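Side-chain contacts in serine protease inhibitor (Thermoanaerobacter tengcongensis, PDB 2PEF), which probably inhibits serine proteases as a member of the serpin family, and is captured here in the latent state: residues T76-L81 / L89-S94; L42-N47 / N93-K98; E208-F213 / N236-T241. All blocks are in the same frame, centred on the assembly; numbering follows the deposited sequence.

Interaction 1: residues T76-L81 / L89-S94; sequences TYMKKL and LTIANS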
loop_
_atom_site.group_PDB
_atom_site.type_symbol
_atom_site.label_atom_id
_atom_site.label_comp_id
_atom_site.label_asym_id
_atom_site.label_seq_id
_atom_site.Cartn_x
_atom_site.Cartn_y
_atom_site.Cartn_z
ATOM N N THR A 76 10.575 -0.506 14.142
ATOM C CA THR A 76 11.120 0.833 14.348
ATOM C C THR A 76 10.465 1.839 13.401
ATOM O O THR A 76 10.129 2.961 13.805
ATOM C CB THR A 76 12.645 0.839 14.162
ATOM O OG1 THR A 76 13.220 -0.217 14.946
ATOM C CG2 THR A 76 13.236 2.175 14.595
ATOM N N TYR A 77 10.275 1.421 12.152
ATOM C CA TYR A 77 9.628 2.261 11.147
ATOM C C TYR A 77 8.220 2.654 11.583
ATOM O O TYR A 77 7.865 3.834 11.555
ATOM C CB TYR A 77 9.589 1.557 9.789
ATOM C CG TYR A 77 9.198 2.469 8.648
ATOM C CD1 TYR A 77 9.966 3.593 8.337
ATOM C CD2 TYR A 77 8.069 2.204 7.876
ATOM C CE1 TYR A 77 9.616 4.433 7.285
ATOM C CE2 TYR A 77 7.708 3.042 6.817
ATOM C CZ TYR A 77 8.485 4.154 6.531
ATOM O OH TYR A 77 8.129 4.985 5.493
ATOM N N MET A 78 7.427 1.662 11.989
ATOM C CA MET A 78 6.068 1.900 12.480
ATOM C C MET A 78 6.055 2.788 13.725
ATOM O O MET A 78 5.192 3.662 13.865
ATOM C CB MET A 78 5.360 0.579 12.777
ATOM C CG MET A 78 4.991 -0.225 11.541
ATOM S SD MET A 78 3.938 -1.622 11.963
ATOM C CE MET A 78 5.153 -2.777 12.594
ATOM N N LYS A 79 7.020 2.565 14.612
ATOM C CA LYS A 79 7.155 3.341 15.838
ATOM C C LYS A 79 7.404 4.816 15.539
ATOM O O LYS A 79 6.943 5.685 16.283
ATOM C CB LYS A 79 8.298 2.780 16.691
ATOM C CG LYS A 79 8.397 3.354 18.094
ATOM C CD LYS A 79 9.316 2.501 18.947
ATOM C CE LYS A 79 9.391 3.012 20.370
ATOM N NZ LYS A 79 10.081 2.027 21.258
ATOM N N LYS A 80 8.117 5.091 14.446
ATOM C CA LYS A 80 8.555 6.456 14.130
ATOM C C LYS A 80 7.727 7.194 13.070
ATOM O O LYS A 80 7.935 8.396 12.849
ATOM C CB LYS A 80 10.046 6.468 13.774
ATOM C CG LYS A 80 10.956 6.291 14.991
ATOM C CD LYS A 80 12.444 6.353 14.641
ATOM C CE LYS A 80 12.933 7.775 14.347
ATOM N NZ LYS A 80 12.627 8.768 15.429
ATOM N N LEU A 81 6.800 6.494 12.418
ATOM C CA LEU A 81 5.917 7.135 11.445
ATOM C C LEU A 81 4.990 8.102 12.172
ATOM O O LEU A 81 4.211 7.678 13.031
ATOM C CB LEU A 81 5.108 6.103 10.647
ATOM C CG LEU A 81 5.782 5.457 9.436
ATOM C CD1 LEU A 81 4.960 4.262 8.963
ATOM C CD2 LEU A 81 6.021 6.452 8.288
ATOM N N LEU A 89 -1.623 8.989 10.495
ATOM C CA LEU A 89 -1.320 7.708 9.877
ATOM C C LEU A 89 -1.329 6.635 10.959
ATOM O O LEU A 89 -0.516 6.669 11.887
ATOM C CB LEU A 89 0.023 7.745 9.127
ATOM C CG LEU A 89 0.435 6.496 8.333
ATOM C CD1 LEU A 89 -0.556 6.159 7.226
ATOM C CD2 LEU A 89 1.817 6.655 7.741
ATOM N N THR A 90 -2.280 5.709 10.858
ATOM C CA THR A 90 -2.372 4.610 11.819
ATOM C C THR A 90 -2.254 3.269 11.107
ATOM O O THR A 90 -2.706 3.116 9.968
ATOM C CB THR A 90 -3.670 4.649 12.663
ATOM O OG1 THR A 90 -4.810 4.715 11.799
ATOM C CG2 THR A 90 -3.676 5.854 13.610
ATOM N N ILE A 91 -1.626 2.311 11.786
ATOM C CA ILE A 91 -1.386 0.979 11.236
ATOM C C ILE A 91 -1.954 -0.069 12.191
ATOM O O ILE A 91 -1.821 0.056 13.408
ATOM C CB ILE A 91 0.130 0.726 11.010
ATOM C CG1 ILE A 91 0.694 1.736 10.003
ATOM C CG2 ILE A 91 0.385 -0.711 10.544
ATOM C CD1 ILE A 91 2.209 1.859 10.009
ATOM N N ALA A 92 -2.591 -1.096 11.632
ATOM C CA ALA A 92 -3.187 -2.154 12.437
ATOM C C ALA A 92 -2.907 -3.510 11.824
ATOM O O ALA A 92 -3.015 -3.698 10.609
ATOM C CB ALA A 92 -4.683 -1.938 12.596
ATOM N N ASN A 93 -2.526 -4.448 12.679
ATOM C CA ASN A 93 -2.245 -5.805 12.252
ATOM C C ASN A 93 -3.082 -6.778 13.057
ATOM O O ASN A 93 -3.330 -6.551 14.242
ATOM C CB ASN A 93 -0.762 -6.113 12.425
ATOM C CG ASN A 93 0.112 -5.250 11.538
ATOM O OD1 ASN A 93 -0.014 -5.280 10.315
ATOM N ND2 ASN A 93 0.980 -4.461 12.151
ATOM N N SER A 94 -3.527 -7.849 12.408
ATOM C CA SER A 94 -4.246 -8.907 13.103
ATOM C C SER A 94 -3.996 -10.283 12.508
ATOM O O SER A 94 -3.651 -10.416 11.331
ATOM C CB SER A 94 -5.752 -8.610 13.161
ATOM O OG SER A 94 -6.309 -8.514 11.868
HETATM O O HOH W 1 1.940 6.195 12.728
#

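Interaction 2: residues L42-N47 / N93-K98; sequences LAMTAN and NSIWFK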
loop_
_atom_site.group_PDB
_atom_site.type_symbol
_atom_site.label_atom_id
_atom_site.label_comp_id
_atom_site.label_asym_id
_atom_site.label_seq_id
_atom_site.Cartn_x
_atom_site.Cartn_y
_atom_site.Cartn_z
ATOM N N LEU A 42 2.956 -9.353 4.702
ATOM C CA LEU A 42 3.860 -10.387 4.219
ATOM C C LEU A 42 5.010 -10.649 5.187
ATOM O O LEU A 42 5.472 -11.783 5.307
ATOM C CB LEU A 42 4.390 -10.027 2.830
ATOM C CG LEU A 42 3.363 -10.041 1.689
ATOM C CD1 LEU A 42 3.906 -9.304 0.471
ATOM C CD2 LEU A 42 2.945 -11.465 1.314
ATOM N N ALA A 43 5.476 -9.603 5.867
ATOM C CA ALA A 43 6.536 -9.772 6.861
ATOM C C ALA A 43 6.040 -10.592 8.052
ATOM O O ALA A 43 6.760 -11.474 8.551
ATOM C CB ALA A 43 7.071 -8.425 7.305
ATOM N N MET A 44 4.811 -10.320 8.495
ATOM C CA MET A 44 4.169 -11.135 9.533
ATOM C C MET A 44 4.122 -12.592 9.094
ATOM O O MET A 44 4.510 -13.489 9.845
ATOM C CB MET A 44 2.743 -10.654 9.825
ATOM C CG MET A 44 2.649 -9.423 10.716
ATOM S SD MET A 44 1.007 -9.212 11.427
ATOM C CE MET A 44 0.017 -8.823 9.987
ATOM N N THR A 45 3.663 -12.809 7.864
ATOM C CA THR A 45 3.512 -14.142 7.299
ATOM C C THR A 45 4.853 -14.876 7.233
ATOM O O THR A 45 4.919 -16.072 7.508
ATOM C CB THR A 45 2.863 -14.084 5.892
ATOM O OG1 THR A 45 1.645 -13.332 5.953
ATOM C CG2 THR A 45 2.553 -15.480 5.369
ATOM N N ALA A 46 5.916 -14.147 6.892
ATOM C CA ALA A 46 7.251 -14.727 6.740
ATOM C C ALA A 46 7.808 -15.307 8.041
ATOM O O ALA A 46 8.638 -16.220 8.013
ATOM C CB ALA A 46 8.220 -13.701 6.151
ATOM N N ASN A 47 7.341 -14.782 9.172
ATOM C CA ASN A 47 7.759 -15.269 10.489
ATOM C C ASN A 47 7.220 -16.652 10.828
ATOM O O ASN A 47 7.616 -17.252 11.830
ATOM C CB ASN A 47 7.383 -14.261 11.575
ATOM C CG ASN A 47 8.412 -13.162 11.716
ATOM O OD1 ASN A 47 9.456 -13.355 12.340
ATOM N ND2 ASN A 47 8.132 -12.009 11.126
ATOM N N ASN A 93 -2.526 -4.448 12.679
ATOM C CA ASN A 93 -2.245 -5.805 12.252
ATOM C C ASN A 93 -3.082 -6.778 13.057
ATOM O O ASN A 93 -3.330 -6.551 14.242
ATOM C CB ASN A 93 -0.762 -6.113 12.425
ATOM C CG ASN A 93 0.112 -5.250 11.538
ATOM O OD1 ASN A 93 -0.014 -5.280 10.315
ATOM N ND2 ASN A 93 0.980 -4.461 12.151
ATOM N N SER A 94 -3.527 -7.849 12.408
ATOM C CA SER A 94 -4.246 -8.907 13.103
ATOM C C SER A 94 -3.996 -10.283 12.508
ATOM O O SER A 94 -3.651 -10.416 11.331
ATOM C CB SER A 94 -5.752 -8.610 13.161
ATOM O OG SER A 94 -6.309 -8.514 11.868
ATOM N N ILE A 95 -4.150 -11.295 13.355
ATOM C CA ILE A 95 -4.139 -12.691 12.946
ATOM C C ILE A 95 -5.469 -13.262 13.410
ATOM O O ILE A 95 -5.948 -12.937 14.504
ATOM C CB ILE A 95 -2.985 -13.498 13.621
ATOM C CG1 ILE A 95 -1.667 -12.703 13.640
ATOM C CG2 ILE A 95 -2.830 -14.890 12.980
ATOM C CD1 ILE A 95 -1.038 -12.423 12.281
ATOM N N TRP A 96 -6.072 -14.082 12.556
ATOM C CA TRP A 96 -7.315 -14.774 12.867
ATOM C C TRP A 96 -7.069 -16.249 12.596
ATOM O O TRP A 96 -6.669 -16.618 11.493
ATOM C CB TRP A 96 -8.451 -14.267 11.967
ATOM C CG TRP A 96 -8.675 -12.779 12.028
ATOM C CD1 TRP A 96 -7.890 -11.805 11.480
ATOM C CD2 TRP A 96 -9.771 -12.105 12.655
ATOM N NE1 TRP A 96 -8.419 -10.563 11.741
ATOM C CE2 TRP A 96 -9.578 -10.717 12.456
ATOM C CE3 TRP A 96 -10.902 -12.539 13.362
ATOM C CZ2 TRP A 96 -10.469 -9.760 12.946
ATOM C CZ3 TRP A 96 -11.788 -11.584 13.851
ATOM C CH2 TRP A 96 -11.566 -10.211 13.637
ATOM N N PHE A 97 -7.275 -17.087 13.610
ATOM C CA PHE A 97 -7.073 -18.526 13.443
ATOM C C PHE A 97 -8.244 -19.359 13.962
ATOM O O PHE A 97 -8.902 -18.986 14.938
ATOM C CB PHE A 97 -5.735 -18.992 14.046
ATOM C CG PHE A 97 -5.665 -18.897 15.548
ATOM C CD1 PHE A 97 -6.087 -19.955 16.347
ATOM C CD2 PHE A 97 -5.163 -17.755 16.163
ATOM C CE1 PHE A 97 -6.020 -19.875 17.736
ATOM C CE2 PHE A 97 -5.090 -17.667 17.555
ATOM C CZ PHE A 97 -5.518 -18.729 18.340
ATOM N N LYS A 98 -8.492 -20.482 13.293
ATOM C CA LYS A 98 -9.579 -21.390 13.644
ATOM C C LYS A 98 -9.173 -22.276 14.818
ATOM O O LYS A 98 -8.445 -23.256 14.648
ATOM C CB LYS A 98 -9.977 -22.239 12.434
ATOM C CG LYS A 98 -11.229 -23.066 12.646
ATOM C CD LYS A 98 -11.612 -23.811 11.379
ATOM C CE LYS A 98 -12.880 -24.612 11.581
ATOM N NZ LYS A 98 -13.163 -25.477 10.405
#

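Interaction 3: residues E208-F213 / N236-T241; sequences ENAVGF and NEYIKT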
loop_
_atom_site.group_PDB
_atom_site.type_symbol
_atom_site.label_atom_id
_atom_site.label_comp_id
_atom_site.label_asym_id
_atom_site.label_seq_id
_atom_site.Cartn_x
_atom_site.Cartn_y
_atom_site.Cartn_z
ATOM N N GLU A 208 13.654 12.823 -17.325
ATOM C CA GLU A 208 13.446 12.481 -18.720
ATOM C C GLU A 208 11.994 12.055 -18.889
ATOM O O GLU A 208 11.482 11.233 -18.124
ATOM C CB GLU A 208 14.410 11.384 -19.176
ATOM C CG GLU A 208 15.883 11.785 -19.118
ATOM C CD GLU A 208 16.203 13.041 -19.919
ATOM O OE1 GLU A 208 16.088 13.015 -21.162
ATOM O OE2 GLU A 208 16.583 14.055 -19.297
ATOM N N ASN A 209 11.330 12.669 -19.864
ATOM C CA ASN A 209 9.928 12.386 -20.194
ATOM C C ASN A 209 8.899 12.630 -19.084
ATOM O O ASN A 209 7.789 12.105 -19.143
ATOM C CB ASN A 209 9.781 10.974 -20.770
ATOM C CG ASN A 209 10.505 10.812 -22.084
ATOM O OD1 ASN A 209 10.061 11.314 -23.118
ATOM N ND2 ASN A 209 11.619 10.099 -22.057
ATOM N N ALA A 210 9.249 13.434 -18.087
ATOM C CA ALA A 210 8.306 13.710 -17.002
ATOM C C ALA A 210 8.576 15.026 -16.300
ATOM O O ALA A 210 9.728 15.433 -16.136
ATOM C CB ALA A 210 8.295 12.567 -15.993
ATOM N N VAL A 211 7.492 15.689 -15.910
ATOM C CA VAL A 211 7.532 16.837 -15.008
ATOM C C VAL A 211 6.535 16.585 -13.876
ATOM O O VAL A 211 5.728 15.658 -13.940
ATOM C CB VAL A 211 7.242 18.201 -15.724
ATOM C CG1 VAL A 211 8.284 18.481 -16.806
ATOM C CG2 VAL A 211 5.817 18.260 -16.298
ATOM N N GLY A 212 6.586 17.408 -12.838
ATOM C CA GLY A 212 5.665 17.248 -11.722
ATOM C C GLY A 212 6.026 18.141 -10.563
ATOM O O GLY A 212 6.837 19.053 -10.705
ATOM N N PHE A 213 5.425 17.853 -9.413
ATOM C CA PHE A 213 5.626 18.652 -8.210
ATOM C C PHE A 213 5.452 17.823 -6.941
ATOM O O PHE A 213 4.942 16.692 -6.970
ATOM C CB PHE A 213 4.660 19.845 -8.194
ATOM C CG PHE A 213 3.203 19.451 -8.152
ATOM C CD1 PHE A 213 2.573 19.182 -6.937
ATOM C CD2 PHE A 213 2.454 19.366 -9.329
ATOM C CE1 PHE A 213 1.230 18.823 -6.891
ATOM C CE2 PHE A 213 1.104 19.007 -9.292
ATOM C CZ PHE A 213 0.495 18.731 -8.075
ATOM N N ASN A 236 2.475 3.520 -19.030
ATOM C CA ASN A 236 3.007 2.189 -18.753
ATOM C C ASN A 236 4.503 2.065 -19.015
ATOM O O ASN A 236 5.211 1.399 -18.264
ATOM C CB ASN A 236 2.232 1.113 -19.523
ATOM C CG ASN A 236 0.883 0.814 -18.899
ATOM O OD1 ASN A 236 0.593 1.244 -17.780
ATOM N ND2 ASN A 236 0.051 0.073 -19.618
ATOM N N GLU A 237 4.982 2.719 -20.070
ATOM C CA GLU A 237 6.408 2.702 -20.369
ATOM C C GLU A 237 7.166 3.534 -19.346
ATOM O O GLU A 237 8.249 3.150 -18.917
ATOM C CB GLU A 237 6.704 3.188 -21.787
ATOM C CG GLU A 237 8.189 3.134 -22.174
ATOM C CD GLU A 237 8.834 1.768 -21.942
ATOM O OE1 GLU A 237 8.285 0.748 -22.413
ATOM O OE2 GLU A 237 9.900 1.722 -21.287
ATOM N N TYR A 238 6.600 4.666 -18.940
ATOM C CA TYR A 238 7.232 5.442 -17.876
ATOM C C TYR A 238 7.371 4.618 -16.593
ATOM O O TYR A 238 8.424 4.620 -15.953
ATOM C CB TYR A 238 6.488 6.758 -17.599
ATOM C CG TYR A 238 7.125 7.509 -16.456
ATOM C CD1 TYR A 238 8.227 8.336 -16.665
ATOM C CD2 TYR A 238 6.656 7.347 -15.150
ATOM C CE1 TYR A 238 8.833 8.998 -15.600
ATOM C CE2 TYR A 238 7.253 7.994 -14.091
ATOM C CZ TYR A 238 8.337 8.819 -14.319
ATOM O OH TYR A 238 8.922 9.458 -13.257
ATOM N N ILE A 239 6.301 3.924 -16.212
ATOM C CA ILE A 239 6.309 3.108 -14.997
ATOM C C ILE A 239 7.311 1.955 -15.117
ATOM O O ILE A 239 7.970 1.589 -14.145
ATOM C CB ILE A 239 4.882 2.622 -14.638
ATOM C CG1 ILE A 239 4.030 3.817 -14.193
ATOM C CG2 ILE A 239 4.912 1.563 -13.548
ATOM C CD1 ILE A 239 2.548 3.533 -14.149
ATOM N N LYS A 240 7.449 1.416 -16.326
ATOM C CA LYS A 240 8.417 0.356 -16.589
ATOM C C LYS A 240 9.852 0.808 -16.286
ATOM O O LYS A 240 10.658 0.018 -15.792
ATOM C CB LYS A 240 8.297 -0.118 -18.040
ATOM C CG LYS A 240 8.954 -1.460 -18.299
ATOM N N THR A 241 10.157 2.076 -16.567
ATOM C CA THR A 241 11.499 2.631 -16.339
ATOM C C THR A 241 11.810 2.881 -14.868
ATOM O O THR A 241 12.967 3.062 -14.498
ATOM C CB THR A 241 11.745 3.959 -17.113
ATOM O OG1 THR A 241 10.956 5.020 -16.547
ATOM C CG2 THR A 241 11.437 3.798 -18.587
#

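Interaction 1: residues T76-L81 / L89-S94
Ile91 on the strand fits against Met78 and Leu81 at the end of a helix, and this apolar packing makes up most of the contact. The extended CG1 arm of Ile91 carries CD1 between two partners. CD1 lies 3.8 Å from Met78 CG and also 3.8 Å from Leu81 CD1. Both partners run roughly perpendicular to the Ile91 side chain. The other branch serves the sulfur: Ile91 CG2 is 3.9 Å from Met78 SD. The nearly straight chi2 of Met78 (-171°) carries SD toward the strand. The bend at chi3 turns CE back from it. Leu81 also touches Leu89, with CD1 to CD2 at 4.1 Å. On its own side, Leu81 CG sits over one face of the Tyr77 ring.

The polar part is small. One water donates to both backbones, to Leu81 O at 2.7 Å and to Leu89 O at 2.6 Å. It ties the residue just past the helix to the start of the strand segment. Asn93 ND2 comes within 4.1 Å of Met78 SD, but this is plain packing. The Asn93 amide is held elsewhere, with OD1 bonded to Asn162 and ND2 to Tyr116 O.

The contact joins the last turn of helix 67-80 to strand 87-98. Helix 35-46 runs beside it, with Leu40 touching both Met78 and Ile91, and Leu36 touching Leu81. Leu89 packs on Val164 and Phe166 of the adjacent strand 158-169. On the other face of the strand, Ala92 meets Trp136 of helix 127-140.

Interaction 2: residues L42-N47 / N93-K98
Met44 reaches from its helix to Asn93 and Ile95 of the strand, and it is the one side chain of 42-47 that does so. Earlier in the helix, the carbonyl O of Ala43 takes a hydrogen bond from Asn47 ND2 at 3.0 Å, with the donor above the carbonyl plane. The methyl group of Ala43 faces Leu70 and Leu74 of helix 67-80.

Met44 follows. Its CG lies anti to its carbonyl carbon (chi1 -79°), and the chain then runs out toward the strand before bending at chi3. The sulfur and the terminal methyl both rest on Asn93: SD and CE are each 3.7 Å from Asn93 CB. CE also lies 3.6 Å from Asn93 OD1, a packing contact beside an oxygen whose hydrogen bond comes from Asn162. Further along, Met44 SD is 3.9 Å from Ile95 CD1. The two side chains lie alongside and point opposite ways. An alanine in place of Met44 is likely to open a gap between helix and strand, taking away the helix-side contact of Asn93 CB and Ile95 CD1.

Thr45 turns to Leu160 on strand 158-169. Asn47 ends the segment, its OD1 bonded to Asn71.

The axes of helix 42-46 and strand 93-98 approach to 10.3 Å at an angle of 48°. The spacing is that of a helix packed on a sheet face, with one long side chain bridging the gap. It fits the serpin fold, in which a buried helix lies behind the large central sheet A, here formed in part by strands 87-98 and 158-169.

Interaction 3: residues E208-F213 / N236-T241
The backbone O of Tyr238, the residue whose ring meets Ala210, accepts two bonds from Thr241. Thr241 OG1 donates to Tyr238 O at 2.6 Å, tilted 18° from the carbonyl plane. The second bond, from Thr241 N to Tyr238 O at 3.1 Å, is weak. Together they fold the threonine hydroxyl back onto the helix backbone three residues earlier.

Tyr238 carries the contact from the helix side. Its ring is sent out with CG anti to the backbone nitrogen (chi1 177°). The methyl of Ala210 meets that ring obliquely, near its hydroxyl-bearing end. Ala210 CB is 3.6 Å from Tyr238 CE1 and 4.1 Å from Tyr238 CZ. Glu208 adds a longer contact with its backbone. Its O lies at the ring edge, close to the ring plane, 4.3 Å from Tyr238 CE1. The Glu208 carboxylate leads away from the helix.

The small alanine is consistent with the close approach of strand and ring. Other strands also meet the ring: Ile227 and Pro229 of 222-229 and Ile352 of 345-357 touch Tyr238. The next helix residue, Ile239, packs on Ile352 and on Phe21 of helix 7-22.

Glu208 and Asn209 join strands 203-207 and 210-216. Their backbone angles, with a positive phi of 60° at Asn209, are consistent with a type II turn in a beta hairpin. Strand 210-216 then pairs with 222-229, and the chain passes into helix 235-241. This order of strands followed by a short helix laid over them matches sheet B of the serpin fold, with Tyr238 inserted between helix and sheet.

In the fold
Interactions 1 and 2 are neighbours on strand 87-98. They share Asn93 and Ser94, and their centres are 15 Å apart. Asn93 faces a methionine from each of two helices, 67-80 and 35-46. Interaction 3 belongs to another part of the fold. Its centre lies 30 Å from that of interaction 1 and 35 Å from that of interaction 2, on the opposite side of the chain's centre. The nearest atoms are about 17 and 18 Å away. Strand 158-169 lies between strand 87-98 and strand 322-331. In the latent serpin state, the latter is probably the inserted part of the reactive-centre loop, which leaves strand 87-98 separated from it by one strand.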